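Beta-fructofuranosidase (Bifidobacterium adolescentis, PDB 6NOB) is probably a beta-fructofuranosidase of glycoside hydrolase family 32, hydrolysing terminal fructofuranoside units such as that of sucrose. Local coordinates at residues D84-G89 / R141-F146; P175-P180 / I217-T222; T239-L242 / H248-V251; P270-G275 / K348-N353. All coordinates share one frame; numbering follows the deposited sequence.

Contact 1: D84-G89 / R141-F146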
loop_
_atom_site.group_PDB
_atom_site.type_symbol
_atom_site.label_atom_id
_atom_site.label_comp_id
_atom_site.label_asym_id
_atom_site.label_seq_id
_atom_site.Cartn_x
_atom_site.Cartn_y
_atom_site.Cartn_z
ATOM N N ASP A 84 11.311 20.651 15.198
ATOM C CA ASP A 84 11.413 19.192 15.246
ATOM C C ASP A 84 10.197 18.541 14.583
ATOM O O ASP A 84 9.447 17.776 15.194
ATOM C CB ASP A 84 11.590 18.710 16.689
ATOM C CG ASP A 84 12.814 19.311 17.355
ATOM O OD1 ASP A 84 13.919 19.197 16.785
ATOM O OD2 ASP A 84 12.670 19.909 18.443
ATOM N N LEU A 85 10.016 18.874 13.303
ATOM C CA LEU A 85 8.864 18.382 12.556
ATOM C C LEU A 85 8.843 16.860 12.490
ATOM O O LEU A 85 7.766 16.252 12.519
ATOM C CB LEU A 85 8.878 18.983 11.150
ATOM C CG LEU A 85 7.618 18.907 10.293
ATOM C CD1 LEU A 85 6.397 19.320 11.094
ATOM C CD2 LEU A 85 7.786 19.792 9.070
ATOM N N LEU A 86 10.019 16.228 12.417
ATOM C CA LEU A 86 10.085 14.772 12.338
ATOM C C LEU A 86 9.525 14.106 13.587
ATOM O O LEU A 86 9.015 12.982 13.516
ATOM C CB LEU A 86 11.529 14.327 12.128
ATOM C CG LEU A 86 12.051 14.209 10.703
ATOM C CD1 LEU A 86 13.505 13.781 10.755
ATOM C CD2 LEU A 86 11.222 13.219 9.902
ATOM N N ASP A 87 9.627 14.767 14.739
ATOM C CA ASP A 87 9.148 14.194 15.990
ATOM C C ASP A 87 7.733 14.630 16.333
ATOM O O ASP A 87 6.966 13.837 16.892
ATOM C CB ASP A 87 10.089 14.573 17.137
ATOM C CG ASP A 87 11.495 14.040 16.938
ATOM O OD1 ASP A 87 11.640 12.855 16.564
ATOM O OD2 ASP A 87 12.456 14.810 17.155
ATOM N N ASN A 88 7.367 15.870 16.016
ATOM C CA ASN A 88 6.035 16.363 16.336
ATOM C C ASN A 88 5.035 16.116 15.223
ATOM O O ASN A 88 3.856 15.871 15.504
ATOM C CB ASN A 88 6.085 17.859 16.642
ATOM C CG ASN A 88 6.913 18.166 17.858
ATOM O OD1 ASN A 88 6.512 17.871 18.983
ATOM N ND2 ASN A 88 8.083 18.758 17.646
ATOM N N GLY A 89 5.475 16.180 13.971
ATOM C CA GLY A 89 4.583 15.994 12.846
ATOM C C GLY A 89 3.651 17.176 12.649
ATOM O O GLY A 89 3.696 18.181 13.357
ATOM N N ARG A 141 14.866 6.221 11.686
ATOM C CA ARG A 141 13.417 6.197 11.564
ATOM C C ARG A 141 12.992 5.395 10.342
ATOM O O ARG A 141 13.699 5.349 9.330
ATOM C CB ARG A 141 12.847 7.615 11.462
ATOM C CG ARG A 141 13.177 8.515 12.639
ATOM C CD ARG A 141 12.711 9.935 12.368
ATOM N NE ARG A 141 13.552 10.930 13.026
ATOM C CZ ARG A 141 13.222 11.555 14.151
ATOM N NH1 ARG A 141 14.048 12.447 14.682
ATOM N NH2 ARG A 141 12.064 11.291 14.744
ATOM N N TYR A 142 11.829 4.757 10.450
ATOM C CA TYR A 142 11.188 4.112 9.312
ATOM C C TYR A 142 10.306 5.129 8.602
ATOM O O TYR A 142 9.512 5.825 9.243
ATOM C CB TYR A 142 10.352 2.912 9.757
ATOM C CG TYR A 142 11.130 1.858 10.512
ATOM C CD1 TYR A 142 11.893 0.916 9.837
ATOM C CD2 TYR A 142 11.096 1.804 11.900
ATOM C CE1 TYR A 142 12.602 -0.051 10.522
ATOM C CE2 TYR A 142 11.802 0.839 12.593
ATOM C CZ TYR A 142 12.554 -0.085 11.898
ATOM O OH TYR A 142 13.261 -1.046 12.579
ATOM N N HIS A 143 10.446 5.213 7.283
ATOM C CA HIS A 143 9.736 6.199 6.482
ATOM C C HIS A 143 8.710 5.505 5.602
ATOM O O HIS A 143 9.041 4.560 4.878
ATOM C CB HIS A 143 10.706 7.013 5.626
ATOM C CG HIS A 143 11.397 8.106 6.378
ATOM N ND1 HIS A 143 11.011 9.427 6.294
ATOM C CD2 HIS A 143 12.438 8.073 7.243
ATOM C CE1 HIS A 143 11.792 10.161 7.067
ATOM N NE2 HIS A 143 12.666 9.364 7.654
ATOM N N LEU A 144 7.472 5.983 5.666
ATOM C CA LEU A 144 6.372 5.457 4.869
ATOM C C LEU A 144 5.809 6.589 4.020
ATOM O O LEU A 144 5.207 7.530 4.551
ATOM C CB LEU A 144 5.292 4.854 5.764
ATOM C CG LEU A 144 3.954 4.501 5.116
ATOM C CD1 LEU A 144 4.140 3.465 4.020
ATOM C CD2 LEU A 144 2.989 4.000 6.173
ATOM N N PHE A 145 6.024 6.512 2.713
ATOM C CA PHE A 145 5.327 7.363 1.763
ATOM C C PHE A 145 4.154 6.587 1.179
ATOM O O PHE A 145 4.092 5.358 1.270
ATOM C CB PHE A 145 6.261 7.840 0.646
ATOM C CG PHE A 145 7.481 8.578 1.138
ATOM C CD1 PHE A 145 8.617 7.888 1.536
ATOM C CD2 PHE A 145 7.495 9.965 1.188
ATOM C CE1 PHE A 145 9.737 8.568 1.982
ATOM C CE2 PHE A 145 8.614 10.650 1.632
ATOM C CZ PHE A 145 9.734 9.953 2.029
ATOM N N PHE A 146 3.210 7.312 0.582
ATOM C CA PHE A 146 2.053 6.621 0.033
ATOM C C PHE A 146 1.360 7.467 -1.022
ATOM O O PHE A 146 1.318 8.697 -0.934
ATOM C CB PHE A 146 1.054 6.228 1.129
ATOM C CG PHE A 146 0.656 7.354 2.041
ATOM C CD1 PHE A 146 1.365 7.607 3.207
ATOM C CD2 PHE A 146 -0.447 8.145 1.747
ATOM C CE1 PHE A 146 0.993 8.637 4.055
ATOM C CE2 PHE A 146 -0.830 9.173 2.592
ATOM C CZ PHE A 146 -0.108 9.422 3.747
#

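Contact 2: P175-P180 / I217-T222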
loop_
_atom_site.group_PDB
_atom_site.type_symbol
_atom_site.label_atom_id
_atom_site.label_comp_id
_atom_site.label_asym_id
_atom_site.label_seq_id
_atom_site.Cartn_x
_atom_site.Cartn_y
_atom_site.Cartn_z
ATOM N N PRO A 175 4.343 16.482 6.275
ATOM C CA PRO A 175 3.688 17.209 5.180
ATOM C C PRO A 175 3.665 16.406 3.887
ATOM O O PRO A 175 4.447 15.475 3.678
ATOM C CB PRO A 175 4.547 18.470 5.022
ATOM C CG PRO A 175 5.242 18.621 6.319
ATOM C CD PRO A 175 5.502 17.228 6.796
ATOM N N VAL A 176 2.737 16.795 3.006
ATOM C CA VAL A 176 2.644 16.182 1.685
ATOM C C VAL A 176 3.972 16.345 0.961
ATOM O O VAL A 176 4.557 17.436 0.932
ATOM C CB VAL A 176 1.482 16.797 0.891
ATOM C CG1 VAL A 176 1.575 16.420 -0.580
ATOM C CG2 VAL A 176 0.153 16.345 1.475
ATOM N N PHE A 177 4.456 15.252 0.373
ATOM C CA PHE A 177 5.825 15.156 -0.119
ATOM C C PHE A 177 5.958 15.477 -1.605
ATOM O O PHE A 177 6.751 16.347 -1.978
ATOM C CB PHE A 177 6.369 13.754 0.170
ATOM C CG PHE A 177 7.821 13.595 -0.146
ATOM C CD1 PHE A 177 8.780 14.220 0.635
ATOM C CD2 PHE A 177 8.229 12.818 -1.216
ATOM C CE1 PHE A 177 10.121 14.078 0.351
ATOM C CE2 PHE A 177 9.569 12.671 -1.504
ATOM C CZ PHE A 177 10.517 13.300 -0.719
ATOM N N LEU A 178 5.212 14.784 -2.463
ATOM C CA LEU A 178 5.210 15.048 -3.895
ATOM C C LEU A 178 3.785 15.313 -4.358
ATOM O O LEU A 178 2.817 14.898 -3.718
ATOM C CB LEU A 178 5.817 13.885 -4.690
ATOM C CG LEU A 178 7.343 13.783 -4.659
ATOM C CD1 LEU A 178 7.786 12.380 -5.032
ATOM C CD2 LEU A 178 7.966 14.813 -5.587
ATOM N N GLU A 179 3.666 16.009 -5.481
ATOM C CA GLU A 179 2.388 16.513 -5.964
ATOM C C GLU A 179 2.294 16.302 -7.461
ATOM O O GLU A 179 3.308 16.061 -8.130
ATOM C CB GLU A 179 2.230 17.997 -5.608
ATOM C CG GLU A 179 2.189 18.239 -4.109
ATOM C CD GLU A 179 1.947 19.684 -3.742
ATOM O OE1 GLU A 179 1.675 20.500 -4.645
ATOM O OE2 GLU A 179 2.029 20.003 -2.538
ATOM N N PRO A 180 1.084 16.363 -8.032
ATOM C CA PRO A 180 0.936 16.172 -9.477
ATOM C C PRO A 180 1.671 17.245 -10.264
ATOM O O PRO A 180 1.929 18.346 -9.772
ATOM C CB PRO A 180 -0.579 16.273 -9.702
ATOM C CG PRO A 180 -1.181 15.955 -8.387
ATOM C CD PRO A 180 -0.226 16.495 -7.366
ATOM N N ILE A 217 17.613 10.538 1.442
ATOM C CA ILE A 217 16.848 9.482 0.786
ATOM C C ILE A 217 16.743 9.839 -0.688
ATOM O O ILE A 217 16.253 10.921 -1.036
ATOM C CB ILE A 217 15.445 9.325 1.395
ATOM C CG1 ILE A 217 15.501 9.141 2.908
ATOM C CG2 ILE A 217 14.711 8.159 0.744
ATOM C CD1 ILE A 217 14.132 9.242 3.562
ATOM N N ARG A 218 17.192 8.943 -1.558
ATOM C CA ARG A 218 16.950 9.082 -2.985
ATOM C C ARG A 218 15.733 8.250 -3.364
ATOM O O ARG A 218 15.679 7.049 -3.081
ATOM C CB ARG A 218 18.159 8.656 -3.820
ATOM C CG ARG A 218 17.917 8.824 -5.317
ATOM C CD ARG A 218 19.203 8.858 -6.129
ATOM N NE ARG A 218 20.012 10.048 -5.868
ATOM C CZ ARG A 218 19.725 11.266 -6.318
ATOM N NH1 ARG A 218 18.631 11.474 -7.042
ATOM N NH2 ARG A 218 20.530 12.283 -6.035
ATOM N N LEU A 219 14.760 8.893 -3.996
ATOM C CA LEU A 219 13.541 8.234 -4.431
ATOM C C LEU A 219 13.550 8.087 -5.941
ATOM O O LEU A 219 14.023 8.974 -6.656
ATOM C CB LEU A 219 12.310 9.016 -3.978
ATOM C CG LEU A 219 12.367 9.129 -2.457
ATOM C CD1 LEU A 219 12.308 10.579 -2.009
ATOM C CD2 LEU A 219 11.279 8.292 -1.812
ATOM N N TYR A 220 13.054 6.947 -6.412
ATOM C CA TYR A 220 12.807 6.700 -7.827
ATOM C C TYR A 220 11.323 6.406 -7.978
ATOM O O TYR A 220 10.816 5.467 -7.359
ATOM C CB TYR A 220 13.644 5.528 -8.345
ATOM C CG TYR A 220 15.138 5.766 -8.323
ATOM C CD1 TYR A 220 15.788 6.296 -9.432
ATOM C CD2 TYR A 220 15.900 5.449 -7.203
ATOM C CE1 TYR A 220 17.151 6.512 -9.425
ATOM C CE2 TYR A 220 17.268 5.665 -7.186
ATOM C CZ TYR A 220 17.887 6.196 -8.302
ATOM O OH TYR A 220 19.247 6.413 -8.304
ATOM N N LEU A 221 10.627 7.204 -8.785
ATOM C CA LEU A 221 9.179 7.098 -8.886
ATOM C C LEU A 221 8.740 7.225 -10.337
ATOM O O LEU A 221 9.511 7.613 -11.219
ATOM C CB LEU A 221 8.476 8.161 -8.032
ATOM C CG LEU A 221 8.654 9.612 -8.485
ATOM C CD1 LEU A 221 7.341 10.371 -8.376
ATOM C CD2 LEU A 221 9.739 10.296 -7.669
ATOM N N THR A 222 7.473 6.895 -10.572
ATOM C CA THR A 222 6.849 7.017 -11.881
ATOM C C THR A 222 6.061 8.316 -11.958
ATOM O O THR A 222 5.304 8.644 -11.037
ATOM C CB THR A 222 5.917 5.836 -12.159
ATOM O OG1 THR A 222 6.688 4.636 -12.266
ATOM C CG2 THR A 222 5.137 6.057 -13.454
#

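Contact 3: T239-L242 / H248-V251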
loop_
_atom_site.group_PDB
_atom_site.type_symbol
_atom_site.label_atom_id
_atom_site.label_comp_id
_atom_site.label_asym_id
_atom_site.label_seq_id
_atom_site.Cartn_x
_atom_site.Cartn_y
_atom_site.Cartn_z
ATOM N N THR A 239 11.506 9.004 -12.665
ATOM C CA THR A 239 12.260 10.177 -12.241
ATOM C C THR A 239 12.904 9.911 -10.885
ATOM O O THR A 239 12.625 8.910 -10.220
ATOM C CB THR A 239 11.364 11.423 -12.163
ATOM O OG1 THR A 239 10.460 11.298 -11.056
ATOM C CG2 THR A 239 10.558 11.590 -13.445
ATOM N N THR A 240 13.778 10.826 -10.472
ATOM C CA THR A 240 14.448 10.731 -9.185
ATOM C C THR A 240 14.408 12.079 -8.479
ATOM O O THR A 240 14.279 13.129 -9.113
ATOM C CB THR A 240 15.912 10.259 -9.323
ATOM O OG1 THR A 240 16.392 9.815 -8.049
ATOM C CG2 THR A 240 16.807 11.386 -9.820
ATOM N N CYS A 241 14.511 12.030 -7.153
ATOM C CA CYS A 241 14.595 13.229 -6.330
ATOM C C CYS A 241 15.128 12.829 -4.962
ATOM O O CYS A 241 15.179 11.645 -4.618
ATOM C CB CYS A 241 13.241 13.949 -6.227
ATOM S SG CYS A 241 11.891 13.003 -5.504
ATOM N N LEU A 242 15.549 13.830 -4.196
ATOM C CA LEU A 242 16.162 13.606 -2.896
ATOM C C LEU A 242 15.281 14.150 -1.786
ATOM O O LEU A 242 14.649 15.200 -1.939
ATOM C CB LEU A 242 17.535 14.274 -2.802
ATOM C CG LEU A 242 18.692 13.614 -3.538
ATOM C CD1 LEU A 242 19.944 14.455 -3.359
ATOM C CD2 LEU A 242 18.907 12.207 -3.016
ATOM N N HIS A 248 11.314 17.380 3.539
ATOM C CA HIS A 248 11.051 18.121 2.312
ATOM C C HIS A 248 11.710 17.463 1.106
ATOM O O HIS A 248 12.787 16.869 1.208
ATOM C CB HIS A 248 11.544 19.562 2.441
ATOM C CG HIS A 248 10.966 20.293 3.610
ATOM N ND1 HIS A 248 11.619 20.396 4.819
ATOM C CD2 HIS A 248 9.795 20.957 3.755
ATOM C CE1 HIS A 248 10.875 21.093 5.660
ATOM N NE2 HIS A 248 9.764 21.446 5.039
ATOM N N VAL A 249 11.049 17.589 -0.056
ATOM C CA VAL A 249 11.573 17.067 -1.314
ATOM C C VAL A 249 12.384 18.152 -2.005
ATOM O O VAL A 249 12.157 19.351 -1.813
ATOM C CB VAL A 249 10.436 16.547 -2.222
ATOM C CG1 VAL A 249 9.669 17.702 -2.855
ATOM C CG2 VAL A 249 10.992 15.628 -3.293
ATOM N N ARG A 250 13.347 17.725 -2.812
ATOM C CA ARG A 250 14.154 18.609 -3.641
ATOM C C ARG A 250 13.954 18.242 -5.114
ATOM O O ARG A 250 13.108 17.410 -5.454
ATOM C CB ARG A 250 15.624 18.546 -3.219
ATOM C CG ARG A 250 15.889 19.239 -1.895
ATOM C CD ARG A 250 15.332 20.656 -1.914
ATOM N NE ARG A 250 15.627 21.383 -0.684
ATOM C CZ ARG A 250 15.536 22.702 -0.557
ATOM N NH1 ARG A 250 15.161 23.448 -1.587
ATOM N NH2 ARG A 250 15.826 23.277 0.602
ATOM N N VAL A 251 14.773 18.850 -5.979
ATOM C CA VAL A 251 14.475 18.898 -7.407
ATOM C C VAL A 251 14.332 17.493 -7.987
ATOM O O VAL A 251 15.065 16.564 -7.620
ATOM C CB VAL A 251 15.557 19.708 -8.143
ATOM C CG1 VAL A 251 16.943 19.150 -7.857
ATOM C CG2 VAL A 251 15.278 19.757 -9.642
HETATM O O HOH W 1 16.826 16.178 -5.756
#

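Contact 4: P270-G275 / K348-N353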
loop_
_atom_site.group_PDB
_atom_site.type_symbol
_atom_site.label_atom_id
_atom_site.label_comp_id
_atom_site.label_asym_id
_atom_site.label_seq_id
_atom_site.Cartn_x
_atom_site.Cartn_y
_atom_site.Cartn_z
ATOM N N PRO A 270 9.028 1.836 -10.214
ATOM C CA PRO A 270 10.422 1.379 -10.162
ATOM C C PRO A 270 10.822 0.982 -8.752
ATOM O O PRO A 270 10.500 1.667 -7.779
ATOM C CB PRO A 270 11.213 2.601 -10.636
ATOM C CG PRO A 270 10.359 3.759 -10.230
ATOM C CD PRO A 270 8.935 3.295 -10.404
ATOM N N LYS A 271 11.537 -0.137 -8.652
ATOM C CA LYS A 271 12.053 -0.635 -7.380
ATOM C C LYS A 271 13.548 -0.869 -7.545
ATOM O O LYS A 271 13.962 -1.724 -8.334
ATOM C CB LYS A 271 11.332 -1.915 -6.957
ATOM C CG LYS A 271 10.900 -1.932 -5.498
ATOM C CD LYS A 271 12.103 -1.848 -4.577
ATOM C CE LYS A 271 11.686 -1.814 -3.120
ATOM N NZ LYS A 271 12.872 -1.706 -2.221
ATOM N N VAL A 272 14.355 -0.107 -6.812
ATOM C CA VAL A 272 15.807 -0.130 -6.948
ATOM C C VAL A 272 16.382 -0.913 -5.773
ATOM O O VAL A 272 16.193 -0.535 -4.610
ATOM C CB VAL A 272 16.385 1.293 -7.017
ATOM C CG1 VAL A 272 17.901 1.258 -7.167
ATOM C CG2 VAL A 272 15.762 2.063 -8.171
ATOM N N GLU A 273 17.077 -2.007 -6.075
ATOM C CA GLU A 273 17.629 -2.906 -5.069
ATOM C C GLU A 273 19.145 -2.875 -5.162
ATOM O O GLU A 273 19.708 -3.126 -6.231
ATOM C CB GLU A 273 17.118 -4.332 -5.264
ATOM C CG GLU A 273 17.812 -5.356 -4.380
ATOM C CD GLU A 273 17.647 -5.061 -2.901
ATOM O OE1 GLU A 273 16.539 -4.642 -2.498
ATOM O OE2 GLU A 273 18.625 -5.245 -2.144
ATOM N N CYS A 274 19.806 -2.591 -4.042
ATOM C CA CYS A 274 21.251 -2.424 -4.046
ATOM C C CYS A 274 21.992 -3.509 -3.284
ATOM O O CYS A 274 23.223 -3.560 -3.368
ATOM C CB CYS A 274 21.624 -1.049 -3.469
ATOM S SG CYS A 274 21.074 0.321 -4.488
ATOM N N GLY A 275 21.287 -4.381 -2.565
ATOM C CA GLY A 275 21.937 -5.319 -1.672
ATOM C C GLY A 275 21.984 -6.760 -2.141
ATOM O O GLY A 275 22.201 -7.661 -1.327
ATOM N N LYS A 348 27.018 2.696 -9.721
ATOM C CA LYS A 348 27.078 3.507 -8.518
ATOM C C LYS A 348 28.328 4.391 -8.543
ATOM O O LYS A 348 29.339 4.030 -9.153
ATOM C CB LYS A 348 27.080 2.617 -7.278
ATOM C CG LYS A 348 25.793 1.823 -7.100
ATOM C CD LYS A 348 25.900 0.816 -5.965
ATOM C CE LYS A 348 26.896 -0.287 -6.289
ATOM N NZ LYS A 348 26.854 -1.383 -5.281
ATOM N N PRO A 349 28.284 5.572 -7.898
ATOM C CA PRO A 349 27.183 6.177 -7.133
ATOM C C PRO A 349 25.974 6.559 -7.979
ATOM O O PRO A 349 26.101 6.794 -9.180
ATOM C CB PRO A 349 27.823 7.432 -6.532
ATOM C CG PRO A 349 28.944 7.758 -7.458
ATOM C CD PRO A 349 29.481 6.431 -7.898
ATOM N N LEU A 350 24.809 6.624 -7.341
ATOM C CA LEU A 350 23.553 6.870 -8.047
ATOM C C LEU A 350 23.269 8.370 -8.149
ATOM O O LEU A 350 22.235 8.872 -7.711
ATOM C CB LEU A 350 22.409 6.131 -7.362
ATOM C CG LEU A 350 22.550 4.609 -7.283
ATOM C CD1 LEU A 350 21.336 3.983 -6.619
ATOM C CD2 LEU A 350 22.774 4.016 -8.668
ATOM N N LYS A 351 24.225 9.088 -8.736
ATOM C CA LYS A 351 24.025 10.499 -9.042
ATOM C C LYS A 351 22.827 10.666 -9.969
ATOM O O LYS A 351 22.527 9.793 -10.787
ATOM C CB LYS A 351 25.275 11.090 -9.698
ATOM C CG LYS A 351 26.469 11.233 -8.772
ATOM C CD LYS A 351 27.733 11.553 -9.558
ATOM C CE LYS A 351 27.612 12.883 -10.292
ATOM N NZ LYS A 351 28.133 12.795 -11.684
ATOM N N ARG A 352 22.141 11.806 -9.844
ATOM C CA ARG A 352 20.904 12.013 -10.594
ATOM C C ARG A 352 21.093 11.903 -12.102
ATOM O O ARG A 352 20.122 11.622 -12.814
ATOM C CB ARG A 352 20.293 13.373 -10.250
ATOM C CG ARG A 352 20.969 14.548 -10.931
ATOM C CD ARG A 352 20.520 15.877 -10.341
ATOM N NE ARG A 352 21.376 16.971 -10.791
ATOM C CZ ARG A 352 21.709 18.015 -10.038
ATOM N NH1 ARG A 352 21.250 18.106 -8.795
ATOM N NH2 ARG A 352 22.504 18.961 -10.527
ATOM N N ASN A 353 22.311 12.093 -12.608
ATOM C CA ASN A 353 22.548 12.132 -14.045
ATOM C C ASN A 353 23.223 10.876 -14.585
ATOM O O ASN A 353 23.663 10.875 -15.738
ATOM C CB ASN A 353 23.376 13.366 -14.412
ATOM C CG ASN A 353 24.706 13.416 -13.685
ATOM O OD1 ASN A 353 25.077 12.479 -12.979
ATOM N ND2 ASN A 353 25.434 14.515 -13.859
HETATM O O HOH W 2 24.586 -2.579 -5.636
#

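Contact 1: D84-G89 / R141-F146
The short helix 85-88, which joins strands 72-80 and 91-92 of the N-terminal beta domain, docks on the first blade of the five-bladed propeller typical of family 32 through L86 and D87, which meet R141 at the start of strand 141-149. R141 has CG anti to the carbonyl carbon (chi1 -59°), and the chain, bent at chi3, brings the guanidinium to the side of the helix. CB of L86 sits 3.8 Å above that plane, over CZ of R141, while the CD1 methyl of L86 rests 3.6 Å from NE of R141. D87 arrives at the edge: OD1 lies near the guanidinium plane and takes both terminal nitrogens in a salt bridge, although the two planes are turned 43° against each other. The bond from NH1 of R141 to OD1 of D87, at 3.1 Å, is weak; the modelled 2.4 Å from NH2 of R141 to OD1 of D87 is too short to trust. Deeper in, CD2 of L86 comes obliquely to within 4.2 Å of CE1 of H143, a ring whose ND1 is hydrogen-bonded to H162. A leucine in place of R141 would probably leave D87 without its main counter-charge, since its ion pair with R166 is long and weak. R141, with R166 more distantly, sets positive charge beside the carboxylate, which probably helps keep D87 ionised and offsets the closeness of the two guanidinium groups.

Contact 2: P175-P180 / I217-T222
The ring of F177 takes the CD1 methyl of L219 obliquely at its outer corner, with CE2 and CZ of F177 both 3.5 Å from CD1 of L219. The two side chains come from opposite directions. F177 has CG anti to its amide nitrogen (chi1 -173°), which throws the ring out of segment 175-180 toward strand 216-227. A second aromatic ring, that of F145, meets F177 with the planes at about 55°, and V249 and C243 also touch F177. The other flat group nearby is the indole residue W160 on strand 159-165, which L178, L219 and L221 all touch. F177 and L178 both pair with W160 through their backbones, forming a classic beta bulge. In propeller terms this bulge lies on the way out of the first blade, and strand 216-227 belongs to the second, so the contact, with all four of its side chains buried, is part of the apolar packing between neighbouring blades. Beyond the bulge, L178 and L221 reach toward each other tip to tip. CD1 of L178 stands 3.9 Å from CD2 of L221 and equally far from CD1 of L221, so a single methyl faces the fork of its partner. L221 holds CG between backbone N and carbonyl carbon (chi1 67°), a less roomy choice that turns the fork to this side. A194 of strand 190-202 touches both L178 and L221.

Contact 3: T239-L242 / H248-V251
R250 N donates to L242 O at 3.0 Å, the one direct hydrogen bond between segments 239-242 and 248-251. The carbonyl points almost straight at the donor (C=O...N 169°), but the N-H is less well aimed, at 143°. One step along, the pairing is carried by water: V251 O accepts from it at 2.6 Å, and the bond from L242 N to the same water is weak. The touching parts run in roughly opposed directions, 136° apart, well short of a regular antiparallel pair.

Beside the backbone bond, C241 supplies the side-chain packing. CB of C241 lies 3.5 Å from R250 O and 3.5 Å from V251 O. The sulfur, set between backbone N and carbonyl carbon, swings instead toward V249, and SG of C241 meets CG2 of V249 at 3.5 Å. That methyl is anti to the amide N of V249, while the same residue also touches F177 and L178, so C241 and V249 extend the apolar interior outward. R250 and V251 lie at the surface. Regular pairing resumes at T240 with S253, making this the irregular turn region between the third and fourth antiparallel strands of a propeller blade.

Contact 4: P270-G275 / K348-N353
K348 opens a loop between two antiparallel strands of a propeller blade, 337-347 and 357-365, which folds back over V272 on the first strand of the same blade, 268-273, and over C274 just past its end. K348 reaches C274 through a water, to which NZ of K348 donates at 2.6 Å. The water lies 2.8 Å from C274 O and probably donates to it, although it has other acceptors in reach; K348 NZ is also bonded to P283 O. The peptide bond before P349 is cis, kinking the chain ahead of L350.

L350 is the centre of an inverse gamma turn, closed by a weak bond from K351 N to P349 O. It carries the apolar side of the contact: with CG anti to the carbonyl carbon (chi1 -60°) and an extended end, CD1 of L350 comes 4.2 Å from SG of C274 and 4.4 Å from CG1 of V272. Y220 and A286 also touch L350. V272 has CG1 anti to its own N, which brings that methyl round toward the leucine. After the turn the chain moves outward, K351 passing D206 and R352 lying against R218 and T240. Opposite the lysine, the end of the strand is held by its own glutamate: G275 N donates to E273 OE2 at 2.8 Å, meeting the oxygen from 36° above the carboxylate plane.

Contact 2 is the most deeply buried of the four and wholly apolar; contact 1 is partly buried and pairs a salt bridge with leucine packing. They meet where the ring of F145 packs on F177. Contacts 2 and 3 share one antiparallel sheet, since strands 216-227 and 235-243 are neighbours in it, and their centres are only 6 Å apart; yet contact 3, near the surface, adds a backbone bond and a water bridge to its small apolar contact. Contact 4 closes over the other side of strand 216-227, where Y220 touches L350, and joins buried leucine packing to a water-bridged lysine. It touches contact 3 where R352 packs on T240.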